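Local coordinates for BB_2cx5_001 (Thermus thermophilus, PDB 3RI0), which serves as a computationally designed epitope scaffold, built on an aminoacyl-tRNA editing domain and intended to present a grafted linear epitope to the immune system, at residues 46-51 and 117-122; 113-118 and 141-146; 61-66 and 147-152. The protein carries 6 engineered substitutions. All coordinates share one frame; numbering follows the deposited sequence.

In the fold
From the N terminus, Q46 and the first residues of strand 47-54 are met again by 117-122, the 3-10 turn and the residue after it: contact 1, closing a loop of 65 residues. Contact 3 opens inside that loop, on strand 59-65, and closes beyond it at 147-152, 80 residues on, so contacts 1 and 3 cross. Contact 2, spanning 22 residues, falls between the halves of contact 3, shares E117 and D118 with contact 1 and brings helix 140-147 onto strand 113-116. Together they bind strands 47-54, 59-65 and 113-116 of one mixed sheet to the turn, the helix and its exit, T147-A149, which leads into strand 150-152. L120, touching L115 and L144, joins contacts 1 and 2.

Contact 1: 46-51 and 117-122; sequences QIVKSL and EDLLGY
Q46 lays its aliphatic stem over the ring of Y122. Its CB lies farther from the ring than CG, and chi1 of -73° sets CG anti to the carbonyl carbon, above one face of the tyrosine. There CG makes a CH-pi contact, 3.5 Å from the Y122 ring centroid and 18° off the ring normal. It is displaced toward the rim, so its nearest ring atom is Y122 CD2, at 3.3 Å. The chain then runs on extended, with CD of Q46 3.8 Å from CD2 of Y122. At the tip, NE2 of Q46 stands 4.0 Å from CB of Y122, and the amide plane is tilted 27° from the ring plane. Both ends of this buried amide are held by backbone: OE1 accepts from E43 N, and NE2 donates to E124 O. These two bonds fix the rotation of the amide and are consistent with a fixed course of the stem over the ring.

The setting is the start of strand 47-54, which pairs in parallel with strand 125-128 through backbone bonds from Q46 and V48 to W126. Across from it, L119 lies in a short 3-10 turn, 117-121, and Y122 just follows it, in the connection from strand 113-116 to strand 125-128; the bond from L120 N to E117 O measures 3.1 Å.

L119 extends from this turn to meet V48. The two isopropyl ends touch branch to branch: CD1 of L119 lies 4.0 Å from CG1 of V48, and CD2 of L119 is likewise 4.0 Å from CG2 of V48. CD2 also passes the backbone of the strand, 4.3 Å from I47 O. L119 and V48 both rest on V125, while V48 additionally packs on L63 of the adjacent strand.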
ATOM      1  N   GLN A  46     -11.008  -0.153   4.678  1.00 18.66           N
ATOM      2  CA  GLN A  46     -10.823   0.340   3.323  1.00 20.25           C
ATOM      3  C   GLN A  46      -9.434   0.922   3.101  1.00 19.66           C
ATOM      4  O   GLN A  46      -9.022   1.126   1.964  1.00 19.30           O
ATOM      5  CB  GLN A  46     -11.885   1.393   2.979  1.00 20.91           C
ATOM      6  CG  GLN A  46     -13.274   0.807   2.748  1.00 19.59           C
ATOM      7  CD  GLN A  46     -14.329   1.885   2.531  1.00 23.10           C
ATOM      8  OE1 GLN A  46     -14.698   2.606   3.467  1.00 20.92           O
ATOM      9  NE2 GLN A  46     -14.813   2.007   1.294  1.00 20.89           N
ATOM     10  N   ILE A  47      -8.713   1.195   4.181  1.00 19.37           N
ATOM     11  CA  ILE A  47      -7.367   1.728   4.054  1.00 19.23           C
ATOM     12  C   ILE A  47      -6.429   0.604   3.625  1.00 20.24           C
ATOM     13  O   ILE A  47      -6.485  -0.504   4.165  1.00 20.04           O
ATOM     14  CB  ILE A  47      -6.848   2.317   5.383  1.00 19.57           C
ATOM     15  CG1 ILE A  47      -7.754   3.465   5.844  1.00 20.17           C
ATOM     16  CG2 ILE A  47      -5.400   2.809   5.203  1.00 20.60           C
ATOM     17  CD1 ILE A  47      -7.806   4.635   4.903  1.00 18.47           C
ATOM     18  N   VAL A  48      -5.569   0.901   2.659  1.00 18.72           N
ATOM     19  CA  VAL A  48      -4.626  -0.072   2.153  1.00 17.29           C
ATOM     20  C   VAL A  48      -3.228   0.183   2.696  1.00 18.51           C
ATOM     21  O   VAL A  48      -2.658   1.253   2.481  1.00 19.61           O
ATOM     22  CB  VAL A  48      -4.542  -0.012   0.617  1.00 19.09           C
ATOM     23  CG1 VAL A  48      -3.688  -1.173   0.101  1.00 16.96           C
ATOM     24  CG2 VAL A  48      -5.952  -0.044   0.008  1.00 19.66           C
ATOM     25  N   LYS A  49      -2.681  -0.803   3.396  1.00 16.05           N
ATOM     26  CA  LYS A  49      -1.320  -0.716   3.939  1.00 15.66           C
ATOM     27  C   LYS A  49      -0.382  -1.431   2.961  1.00 15.68           C
ATOM     28  O   LYS A  49      -0.606  -2.592   2.614  1.00 16.26           O
ATOM     29  CB  LYS A  49      -1.245  -1.402   5.303  1.00 15.04           C
ATOM     30  CG  LYS A  49      -2.095  -0.728   6.384  1.00 17.70           C
ATOM     31  CD  LYS A  49      -2.049  -1.489   7.703  1.00 19.17           C
ATOM     32  CE  LYS A  49      -2.478  -2.949   7.521  1.00 21.30           C
ATOM     33  NZ  LYS A  49      -2.520  -3.676   8.820  1.00 23.96           N
ATOM     34  N   SER A  50       0.654  -0.737   2.505  1.00 16.27           N
ATOM     35  CA  SER A  50       1.612  -1.319   1.566  1.00 16.96           C
ATOM     36  C   SER A  50       2.842  -1.793   2.329  1.00 18.97           C
ATOM     37  O   SER A  50       3.802  -1.027   2.527  1.00 17.89           O
ATOM     38  CB  SER A  50       2.010  -0.282   0.511  1.00 16.77           C
ATOM     39  OG  SER A  50       0.881   0.153  -0.228  1.00 13.75           O
ATOM     40  N   LEU A  51       2.804  -3.058   2.748  1.00 18.95           N
ATOM     41  CA  LEU A  51       3.877  -3.669   3.527  1.00 20.19           C
ATOM     42  C   LEU A  51       4.949  -4.380   2.691  1.00 21.12           C
ATOM     43  O   LEU A  51       4.654  -5.299   1.927  1.00 21.60           O
ATOM     44  CB  LEU A  51       3.268  -4.648   4.541  1.00 19.31           C
ATOM     45  CG  LEU A  51       2.124  -4.102   5.404  1.00 20.35           C
ATOM     46  CD1 LEU A  51       1.548  -5.189   6.287  1.00 18.01           C
ATOM     47  CD2 LEU A  51       2.638  -2.953   6.254  1.00 19.19           C
ATOM     48  N   GLU A 117      -7.453 -10.365   0.057  1.00 23.17           N
ATOM     49  CA  GLU A 117      -8.776 -10.552  -0.554  1.00 23.71           C
ATOM     50  C   GLU A 117      -9.891  -9.712   0.059  1.00 23.50           C
ATOM     51  O   GLU A 117     -10.870  -9.395  -0.618  1.00 24.21           O
ATOM     52  CB  GLU A 117      -9.179 -12.036  -0.551  1.00 24.33           C
ATOM     53  CG  GLU A 117      -8.956 -12.800   0.760  1.00 26.92           C
ATOM     54  CD  GLU A 117      -9.444 -14.253   0.663  1.00 29.86           C
ATOM     55  OE1 GLU A 117      -9.122 -14.944  -0.332  1.00 28.61           O
ATOM     56  OE2 GLU A 117     -10.152 -14.701   1.586  1.00 31.18           O
ATOM     57  N   ASP A 118      -9.755  -9.334   1.325  1.00 24.90           N
ATOM     58  CA  ASP A 118     -10.778  -8.516   1.972  1.00 25.79           C
ATOM     59  C   ASP A 118     -10.912  -7.136   1.338  1.00 25.63           C
ATOM     60  O   ASP A 118     -11.944  -6.487   1.482  1.00 24.98           O
ATOM     61  CB  ASP A 118     -10.496  -8.368   3.470  1.00 27.03           C
ATOM     62  CG  ASP A 118     -10.773  -9.651   4.249  1.00 27.96           C
ATOM     63  OD1 ASP A 118     -11.250 -10.639   3.641  1.00 29.12           O
ATOM     64  OD2 ASP A 118     -10.511  -9.671   5.470  1.00 24.53           O
ATOM     65  N   LEU A 119      -9.879  -6.679   0.638  1.00 25.32           N
ATOM     66  CA  LEU A 119      -9.939  -5.367  -0.006  1.00 26.05           C
ATOM     67  C   LEU A 119     -10.920  -5.364  -1.180  1.00 25.81           C
ATOM     68  O   LEU A 119     -11.519  -4.333  -1.486  1.00 24.95           O
ATOM     69  CB  LEU A 119      -8.547  -4.940  -0.485  1.00 23.98           C
ATOM     70  CG  LEU A 119      -7.567  -4.497   0.608  1.00 25.15           C
ATOM     71  CD1 LEU A 119      -6.190  -4.244   0.009  1.00 23.34           C
ATOM     72  CD2 LEU A 119      -8.093  -3.231   1.275  1.00 25.50           C
ATOM     73  N   LEU A 120     -11.098  -6.516  -1.823  1.00 27.39           N
ATOM     74  CA  LEU A 120     -12.024  -6.613  -2.956  1.00 28.62           C
ATOM     75  C   LEU A 120     -13.451  -6.460  -2.430  1.00 28.29           C
ATOM     76  O   LEU A 120     -14.402  -6.309  -3.196  1.00 27.68           O
ATOM     77  CB  LEU A 120     -11.883  -7.968  -3.657  1.00 29.49           C
ATOM     78  CG  LEU A 120     -10.495  -8.443  -4.100  1.00 28.97           C
ATOM     79  CD1 LEU A 120     -10.617  -9.796  -4.767  1.00 28.77           C
ATOM     80  CD2 LEU A 120      -9.877  -7.446  -5.051  1.00 29.95           C
ATOM     81  N   GLY A 121     -13.580  -6.475  -1.104  1.00 28.90           N
ATOM     82  CA  GLY A 121     -14.879  -6.357  -0.470  1.00 27.47           C
ATOM     83  C   GLY A 121     -15.528  -4.983  -0.488  1.00 27.75           C
ATOM     84  O   GLY A 121     -16.651  -4.830  -0.005  1.00 27.34           O
ATOM     85  N   TYR A 122     -14.853  -3.978  -1.035  1.00 26.63           N
ATOM     86  CA  TYR A 122     -15.444  -2.646  -1.070  1.00 24.91           C
ATOM     87  C   TYR A 122     -15.551  -2.074  -2.472  1.00 25.22           C
ATOM     88  O   TYR A 122     -14.914  -2.563  -3.404  1.00 26.12           O
ATOM     89  CB  TYR A 122     -14.628  -1.681  -0.215  1.00 23.90           C
ATOM     90  CG  TYR A 122     -14.369  -2.137   1.201  1.00 22.89           C
ATOM     91  CD1 TYR A 122     -13.234  -2.880   1.516  1.00 22.85           C
ATOM     92  CD2 TYR A 122     -15.242  -1.799   2.231  1.00 22.51           C
ATOM     93  CE1 TYR A 122     -12.968  -3.267   2.825  1.00 21.75           C
ATOM     94  CE2 TYR A 122     -14.989  -2.180   3.544  1.00 21.83           C
ATOM     95  CZ  TYR A 122     -13.843  -2.913   3.832  1.00 22.30           C
ATOM     96  OH  TYR A 122     -13.544  -3.254   5.130  1.00 21.89           O
TER

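Contact 2: 113-118 and 141-146; sequences AYLDED and KELLAL
Helix 140-147 packs against the sheet where L115, on strand 113-116, projects between L143 and L144 of the helix. The leucine divides its branches between them: CD1 of L115 meets CD2 of L143 at 3.4 Å, and CD2 of L115 meets CD2 of L144 at the same 3.4 Å. Both separations are shorter than usual for methyl groups, so the packing is tight at this point. L115 has CG anti to the backbone N (chi1 180°), but its chi2 of 100° is off the common staggered values; this turn about CB-CG is what presents one methyl to each helix residue. The side chain of L144 crosses that of L115 at about a right angle, and its CD2 also lies 4.1 Å from CB of L115. L143 approaches more obliquely and presents its CD2 branch, with CG remaining 4.1 Å from CD1 of L115.

In this aminoacyl-tRNA editing domain fold the helix links strand 134-138 to strand 150-152, and the latter runs parallel to strand 113-116, L115 bonding through its backbone to Q150 and A152. V151 of that strand touches L144, and a glycerol, probably from the crystallisation liquor, lies about 4 Å from the L144 side chain. L115 also packs on L63 of the neighbouring strand and on L120.

Just past L115 the strand gives way to the 3-10 turn through an Asx turn. OD1 of D116 accepts from D118 N at 2.8 Å, the N-H arriving from above the carboxylate plane, 37° out of it. OD2 of the same carboxylate takes hydrogen bonds from S65 N and from N68 ND2, which together with the bond to OD1 hold its rotation.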
ATOM      1  N   ALA A 113       3.657  -8.368  -6.188  1.00 16.33           N
ATOM      2  CA  ALA A 113       2.698  -7.992  -5.157  1.00 17.77           C
ATOM      3  C   ALA A 113       1.531  -8.935  -4.897  1.00 19.74           C
ATOM      4  O   ALA A 113       1.151  -9.741  -5.750  1.00 19.13           O
ATOM      5  CB  ALA A 113       2.166  -6.599  -5.441  1.00 15.21           C
ATOM      6  N   TYR A 114       0.964  -8.806  -3.698  1.00 19.99           N
ATOM      7  CA  TYR A 114      -0.181  -9.604  -3.276  1.00 20.45           C
ATOM      8  C   TYR A 114      -1.232  -8.705  -2.640  1.00 20.89           C
ATOM      9  O   TYR A 114      -0.905  -7.721  -1.975  1.00 21.86           O
ATOM     10  CB  TYR A 114       0.274 -10.691  -2.313  1.00 23.24           C
ATOM     11  CG  TYR A 114       1.315 -11.580  -2.947  1.00 26.96           C
ATOM     12  CD1 TYR A 114       2.654 -11.187  -3.005  1.00 28.05           C
ATOM     13  CD2 TYR A 114       0.954 -12.778  -3.553  1.00 27.86           C
ATOM     14  CE1 TYR A 114       3.609 -11.971  -3.650  1.00 29.25           C
ATOM     15  CE2 TYR A 114       1.897 -13.564  -4.202  1.00 29.62           C
ATOM     16  CZ  TYR A 114       3.220 -13.158  -4.250  1.00 30.37           C
ATOM     17  OH  TYR A 114       4.147 -13.947  -4.886  1.00 31.36           O
ATOM     18  N   LEU A 115      -2.501  -9.047  -2.843  1.00 20.36           N
ATOM     19  CA  LEU A 115      -3.605  -8.243  -2.332  1.00 19.93           C
ATOM     20  C   LEU A 115      -4.580  -8.986  -1.427  1.00 19.90           C
ATOM     21  O   LEU A 115      -5.243  -9.935  -1.848  1.00 18.39           O
ATOM     22  CB  LEU A 115      -4.377  -7.636  -3.510  1.00 20.01           C
ATOM     23  CG  LEU A 115      -5.598  -6.750  -3.220  1.00 21.43           C
ATOM     24  CD1 LEU A 115      -5.212  -5.301  -3.338  1.00 21.82           C
ATOM     25  CD2 LEU A 115      -6.700  -7.041  -4.217  1.00 23.48           C
ATOM     26  N   ASP A 116      -4.661  -8.518  -0.186  1.00 20.83           N
ATOM     27  CA  ASP A 116      -5.556  -9.050   0.844  1.00 20.77           C
ATOM     28  C   ASP A 116      -6.942  -9.146   0.224  1.00 22.23           C
ATOM     29  O   ASP A 116      -7.544  -8.115  -0.082  1.00 20.53           O
ATOM     30  CB  ASP A 116      -5.592  -8.060   2.020  1.00 19.43           C
ATOM     31  CG  ASP A 116      -6.524  -8.486   3.153  1.00 18.90           C
ATOM     32  OD1 ASP A 116      -7.462  -9.287   2.927  1.00 16.33           O
ATOM     33  OD2 ASP A 116      -6.312  -7.988   4.284  1.00 17.15           O
ATOM     34  N   GLU A 117      -7.453 -10.365   0.057  1.00 23.17           N
ATOM     35  CA  GLU A 117      -8.776 -10.552  -0.554  1.00 23.71           C
ATOM     36  C   GLU A 117      -9.891  -9.712   0.059  1.00 23.50           C
ATOM     37  O   GLU A 117     -10.870  -9.395  -0.618  1.00 24.21           O
ATOM     38  CB  GLU A 117      -9.179 -12.036  -0.551  1.00 24.33           C
ATOM     39  CG  GLU A 117      -8.956 -12.800   0.760  1.00 26.92           C
ATOM     40  CD  GLU A 117      -9.444 -14.253   0.663  1.00 29.86           C
ATOM     41  OE1 GLU A 117      -9.122 -14.944  -0.332  1.00 28.61           O
ATOM     42  OE2 GLU A 117     -10.152 -14.701   1.586  1.00 31.18           O
ATOM     43  N   ASP A 118      -9.755  -9.334   1.325  1.00 24.90           N
ATOM     44  CA  ASP A 118     -10.778  -8.516   1.972  1.00 25.79           C
ATOM     45  C   ASP A 118     -10.912  -7.136   1.338  1.00 25.63           C
ATOM     46  O   ASP A 118     -11.944  -6.487   1.482  1.00 24.98           O
ATOM     47  CB  ASP A 118     -10.496  -8.368   3.470  1.00 27.03           C
ATOM     48  CG  ASP A 118     -10.773  -9.651   4.249  1.00 27.96           C
ATOM     49  OD1 ASP A 118     -11.250 -10.639   3.641  1.00 29.12           O
ATOM     50  OD2 ASP A 118     -10.511  -9.671   5.470  1.00 24.53           O
ATOM     51  N   LYS A 141     -10.391  -2.949  -8.447  1.00 21.26           N
ATOM     52  CA  LYS A 141     -10.046  -3.336  -9.808  1.00 21.60           C
ATOM     53  C   LYS A 141      -8.875  -2.505 -10.311  1.00 20.51           C
ATOM     54  O   LYS A 141      -7.943  -3.034 -10.921  1.00 19.55           O
ATOM     55  CB  LYS A 141     -11.254  -3.154 -10.737  1.00 23.28           C
ATOM     56  CG  LYS A 141     -11.347  -4.223 -11.822  1.00 28.00           C
ATOM     57  CD  LYS A 141     -12.432  -3.929 -12.867  1.00 31.22           C
ATOM     58  CE  LYS A 141     -12.508  -5.054 -13.907  1.00 32.85           C
ATOM     59  NZ  LYS A 141     -13.293  -4.714 -15.133  1.00 32.24           N
ATOM     60  N   GLU A 142      -8.925  -1.200 -10.056  1.00 20.38           N
ATOM     61  CA  GLU A 142      -7.855  -0.304 -10.473  1.00 20.31           C
ATOM     62  C   GLU A 142      -6.592  -0.621  -9.698  1.00 20.83           C
ATOM     63  O   GLU A 142      -5.517  -0.727 -10.275  1.00 23.43           O
ATOM     64  CB  GLU A 142      -8.259   1.153 -10.252  1.00 22.46           C
ATOM     65  CG  GLU A 142      -9.428   1.601 -11.123  1.00 22.99           C
ATOM     66  CD  GLU A 142      -9.839   3.043 -10.879  1.00 24.32           C
ATOM     67  OE1 GLU A 142     -10.195   3.385  -9.730  1.00 22.21           O
ATOM     68  OE2 GLU A 142      -9.808   3.833 -11.847  1.00 25.13           O
ATOM     69  N   LEU A 143      -6.719  -0.785  -8.389  1.00 20.52           N
ATOM     70  CA  LEU A 143      -5.562  -1.098  -7.558  1.00 19.73           C
ATOM     71  C   LEU A 143      -4.828  -2.305  -8.141  1.00 20.88           C
ATOM     72  O   LEU A 143      -3.598  -2.302  -8.232  1.00 20.28           O
ATOM     73  CB  LEU A 143      -6.002  -1.380  -6.111  1.00 18.43           C
ATOM     74  CG  LEU A 143      -4.881  -1.661  -5.099  1.00 20.50           C
ATOM     75  CD1 LEU A 143      -3.918  -0.474  -5.046  1.00 17.19           C
ATOM     76  CD2 LEU A 143      -5.471  -1.919  -3.730  1.00 19.70           C
ATOM     77  N   LEU A 144      -5.585  -3.330  -8.533  1.00 19.55           N
ATOM     78  CA  LEU A 144      -5.005  -4.538  -9.114  1.00 21.05           C
ATOM     79  C   LEU A 144      -4.347  -4.267 -10.459  1.00 21.81           C
ATOM     80  O   LEU A 144      -3.299  -4.844 -10.764  1.00 21.39           O
ATOM     81  CB  LEU A 144      -6.081  -5.616  -9.297  1.00 21.88           C
ATOM     82  CG  LEU A 144      -6.591  -6.325  -8.043  1.00 23.68           C
ATOM     83  CD1 LEU A 144      -7.773  -7.221  -8.389  1.00 24.05           C
ATOM     84  CD2 LEU A 144      -5.450  -7.138  -7.428  1.00 24.00           C
ATOM     85  N   ALA A 145      -4.961  -3.400 -11.265  1.00 21.53           N
ATOM     86  CA  ALA A 145      -4.411  -3.071 -12.577  1.00 22.18           C
ATOM     87  C   ALA A 145      -3.120  -2.276 -12.426  1.00 22.12           C
ATOM     88  O   ALA A 145      -2.213  -2.392 -13.239  1.00 23.67           O
ATOM     89  CB  ALA A 145      -5.423  -2.270 -13.394  1.00 22.47           C
ATOM     90  N   LEU A 146      -3.055  -1.467 -11.376  1.00 22.00           N
ATOM     91  CA  LEU A 146      -1.894  -0.630 -11.088  1.00 22.18           C
ATOM     92  C   LEU A 146      -0.715  -1.429 -10.579  1.00 22.75           C
ATOM     93  O   LEU A 146       0.421  -1.261 -11.025  1.00 23.21           O
ATOM     94  CB  LEU A 146      -2.242   0.399 -10.012  1.00 20.62           C
ATOM     95  CG  LEU A 146      -2.776   1.770 -10.387  1.00 21.53           C
ATOM     96  CD1 LEU A 146      -3.238   2.478  -9.121  1.00 20.48           C
ATOM     97  CD2 LEU A 146      -1.681   2.566 -11.091  1.00 20.61           C
TER

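Contact 3: 61-66 and 147-152; sequences LFLVSG and TGAQVA
OG1 of T147 is gripped twice: it donates to L143 O, one turn back in helix 140-147, and accepts from A149 N at 3.2 Å. The second bond is bent, with an N-H...O angle of 138°, and makes an ST turn that carries the chain out of the helix. G148, in the middle of the turn, is the first residue to leave the helical backbone angles, and does so with positive phi. With chi1 at 63°, OG1 sits between the backbone N and the carbonyl carbon, and CG2 is turned beside the backbone N, where it faces L63.

L63 and T147 reach toward each other tip to tip. CD1 of L63 does the touching, at 4.0 Å from CG2 of T147, and the same methyl lies 4.3 Å from CB of A149, so the leucine end bears on both sides of the turn. Around this apolar contact, P104 touches both L63 and T147, and V48 and S50 of strand 47-54 adjoin L63. In the sheet, strand 113-116 lies between strands 59-65 and 150-152, parallel to both.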
ATOM      1  N   LEU A  61       5.791  -7.217  -2.074  1.00 17.36           N
ATOM      2  CA  LEU A  61       4.855  -6.212  -1.597  1.00 17.46           C
ATOM      3  C   LEU A  61       3.522  -6.835  -1.179  1.00 18.13           C
ATOM      4  O   LEU A  61       2.945  -7.647  -1.909  1.00 18.73           O
ATOM      5  CB  LEU A  61       4.608  -5.179  -2.702  1.00 14.82           C
ATOM      6  CG  LEU A  61       4.269  -3.721  -2.368  1.00 17.11           C
ATOM      7  CD1 LEU A  61       3.109  -3.301  -3.233  1.00 16.72           C
ATOM      8  CD2 LEU A  61       3.938  -3.524  -0.898  1.00 15.51           C
ATOM      9  N   PHE A  62       3.028  -6.448  -0.007  1.00 17.48           N
ATOM     10  CA  PHE A  62       1.752  -6.961   0.473  1.00 16.76           C
ATOM     11  C   PHE A  62       0.791  -5.828   0.808  1.00 17.81           C
ATOM     12  O   PHE A  62       1.076  -4.980   1.641  1.00 18.32           O
ATOM     13  CB  PHE A  62       1.960  -7.858   1.691  1.00 15.04           C
ATOM     14  CG  PHE A  62       2.757  -9.097   1.393  1.00 14.55           C
ATOM     15  CD1 PHE A  62       4.146  -9.084   1.492  1.00 14.97           C
ATOM     16  CD2 PHE A  62       2.123 -10.275   1.006  1.00 14.32           C
ATOM     17  CE1 PHE A  62       4.903 -10.233   1.207  1.00 15.43           C
ATOM     18  CE2 PHE A  62       2.866 -11.435   0.714  1.00 16.64           C
ATOM     19  CZ  PHE A  62       4.259 -11.408   0.821  1.00 15.81           C
ATOM     20  N   LEU A  63      -0.353  -5.827   0.137  1.00 17.60           N
ATOM     21  CA  LEU A  63      -1.372  -4.802   0.335  1.00 18.71           C
ATOM     22  C   LEU A  63      -2.422  -5.402   1.279  1.00 20.77           C
ATOM     23  O   LEU A  63      -3.166  -6.315   0.901  1.00 20.17           O
ATOM     24  CB  LEU A  63      -1.975  -4.439  -1.019  1.00 17.85           C
ATOM     25  CG  LEU A  63      -0.868  -4.169  -2.041  1.00 17.71           C
ATOM     26  CD1 LEU A  63      -1.459  -4.018  -3.427  1.00 18.72           C
ATOM     27  CD2 LEU A  63      -0.097  -2.918  -1.643  1.00 18.83           C
ATOM     28  N   VAL A  64      -2.472  -4.879   2.502  1.00 20.69           N
ATOM     29  CA  VAL A  64      -3.369  -5.400   3.526  1.00 21.37           C
ATOM     30  C   VAL A  64      -4.462  -4.441   3.948  1.00 22.37           C
ATOM     31  O   VAL A  64      -4.247  -3.233   4.050  1.00 23.62           O
ATOM     32  CB  VAL A  64      -2.561  -5.784   4.797  1.00 20.48           C
ATOM     33  CG1 VAL A  64      -3.499  -6.249   5.904  1.00 19.36           C
ATOM     34  CG2 VAL A  64      -1.552  -6.865   4.454  1.00 20.64           C
ATOM     35  N   SER A  65      -5.645  -4.985   4.200  1.00 21.90           N
ATOM     36  CA  SER A  65      -6.758  -4.173   4.653  1.00 22.43           C
ATOM     37  C   SER A  65      -6.332  -3.496   5.953  1.00 22.99           C
ATOM     38  O   SER A  65      -5.569  -4.058   6.735  1.00 23.40           O
ATOM     39  CB  SER A  65      -7.985  -5.047   4.906  1.00 21.86           C
ATOM     40  OG  SER A  65      -9.024  -4.291   5.506  1.00 22.66           O
ATOM     41  N   GLY A  66      -6.816  -2.285   6.184  1.00 22.88           N
ATOM     42  CA  GLY A  66      -6.469  -1.596   7.411  1.00 23.51           C
ATOM     43  C   GLY A  66      -7.012  -2.298   8.651  1.00 23.77           C
ATOM     44  O   GLY A  66      -6.533  -2.070   9.752  1.00 24.84           O
ATOM     45  N   THR A 147      -0.997  -2.292  -9.616  1.00 22.54           N
ATOM     46  CA  THR A 147       0.026  -3.098  -8.974  1.00 21.81           C
ATOM     47  C   THR A 147       0.297  -4.438  -9.649  1.00 21.47           C
ATOM     48  O   THR A 147       1.368  -5.019  -9.473  1.00 21.92           O
ATOM     49  CB  THR A 147      -0.375  -3.364  -7.520  1.00 22.67           C
ATOM     50  OG1 THR A 147      -1.584  -4.133  -7.500  1.00 20.26           O
ATOM     51  CG2 THR A 147      -0.616  -2.051  -6.784  1.00 21.77           C
ATOM     52  N   GLY A 148      -0.668  -4.931 -10.419  1.00 20.85           N
ATOM     53  CA  GLY A 148      -0.502  -6.226 -11.059  1.00 20.48           C
ATOM     54  C   GLY A 148      -0.425  -7.262  -9.948  1.00 22.09           C
ATOM     55  O   GLY A 148       0.202  -8.316 -10.082  1.00 20.39           O
ATOM     56  N   ALA A 149      -1.074  -6.944  -8.831  1.00 21.44           N
ATOM     57  CA  ALA A 149      -1.066  -7.823  -7.678  1.00 23.03           C
ATOM     58  C   ALA A 149      -1.912  -9.077  -7.867  1.00 23.78           C
ATOM     59  O   ALA A 149      -2.892  -9.094  -8.617  1.00 25.23           O
ATOM     60  CB  ALA A 149      -1.546  -7.065  -6.448  1.00 22.81           C
ATOM     61  N   GLN A 150      -1.522 -10.125  -7.164  1.00 23.38           N
ATOM     62  CA  GLN A 150      -2.238 -11.376  -7.202  1.00 25.17           C
ATOM     63  C   GLN A 150      -3.141 -11.352  -5.971  1.00 24.88           C
ATOM     64  O   GLN A 150      -2.694 -11.029  -4.877  1.00 24.93           O
ATOM     65  CB  GLN A 150      -1.247 -12.529  -7.115  1.00 26.02           C
ATOM     66  CG  GLN A 150      -1.834 -13.874  -6.742  1.00 30.15           C
ATOM     67  CD  GLN A 150      -0.772 -14.954  -6.752  1.00 33.43           C
ATOM     68  OE1 GLN A 150      -0.214 -15.272  -7.806  1.00 35.02           O
ATOM     69  NE2 GLN A 150      -0.473 -15.514  -5.583  1.00 35.27           N
ATOM     70  N   VAL A 151      -4.421 -11.644  -6.164  1.00 25.23           N
ATOM     71  CA  VAL A 151      -5.390 -11.684  -5.073  1.00 24.17           C
ATOM     72  C   VAL A 151      -5.007 -12.835  -4.161  1.00 24.64           C
ATOM     73  O   VAL A 151      -4.627 -13.905  -4.635  1.00 26.96           O
ATOM     74  CB  VAL A 151      -6.831 -11.911  -5.602  1.00 24.40           C
ATOM     75  CG1 VAL A 151      -7.738 -12.323  -4.476  1.00 23.53           C
ATOM     76  CG2 VAL A 151      -7.354 -10.647  -6.253  1.00 22.37           C
ATOM     77  N   ALA A 152      -5.101 -12.625  -2.851  1.00 25.06           N
ATOM     78  CA  ALA A 152      -4.730 -13.680  -1.918  1.00 23.08           C
ATOM     79  C   ALA A 152      -5.312 -13.564  -0.515  1.00 23.23           C
ATOM     80  O   ALA A 152      -5.784 -12.509  -0.089  1.00 22.81           O
ATOM     81  CB  ALA A 152      -3.208 -13.766  -1.823  1.00 23.17           C
TER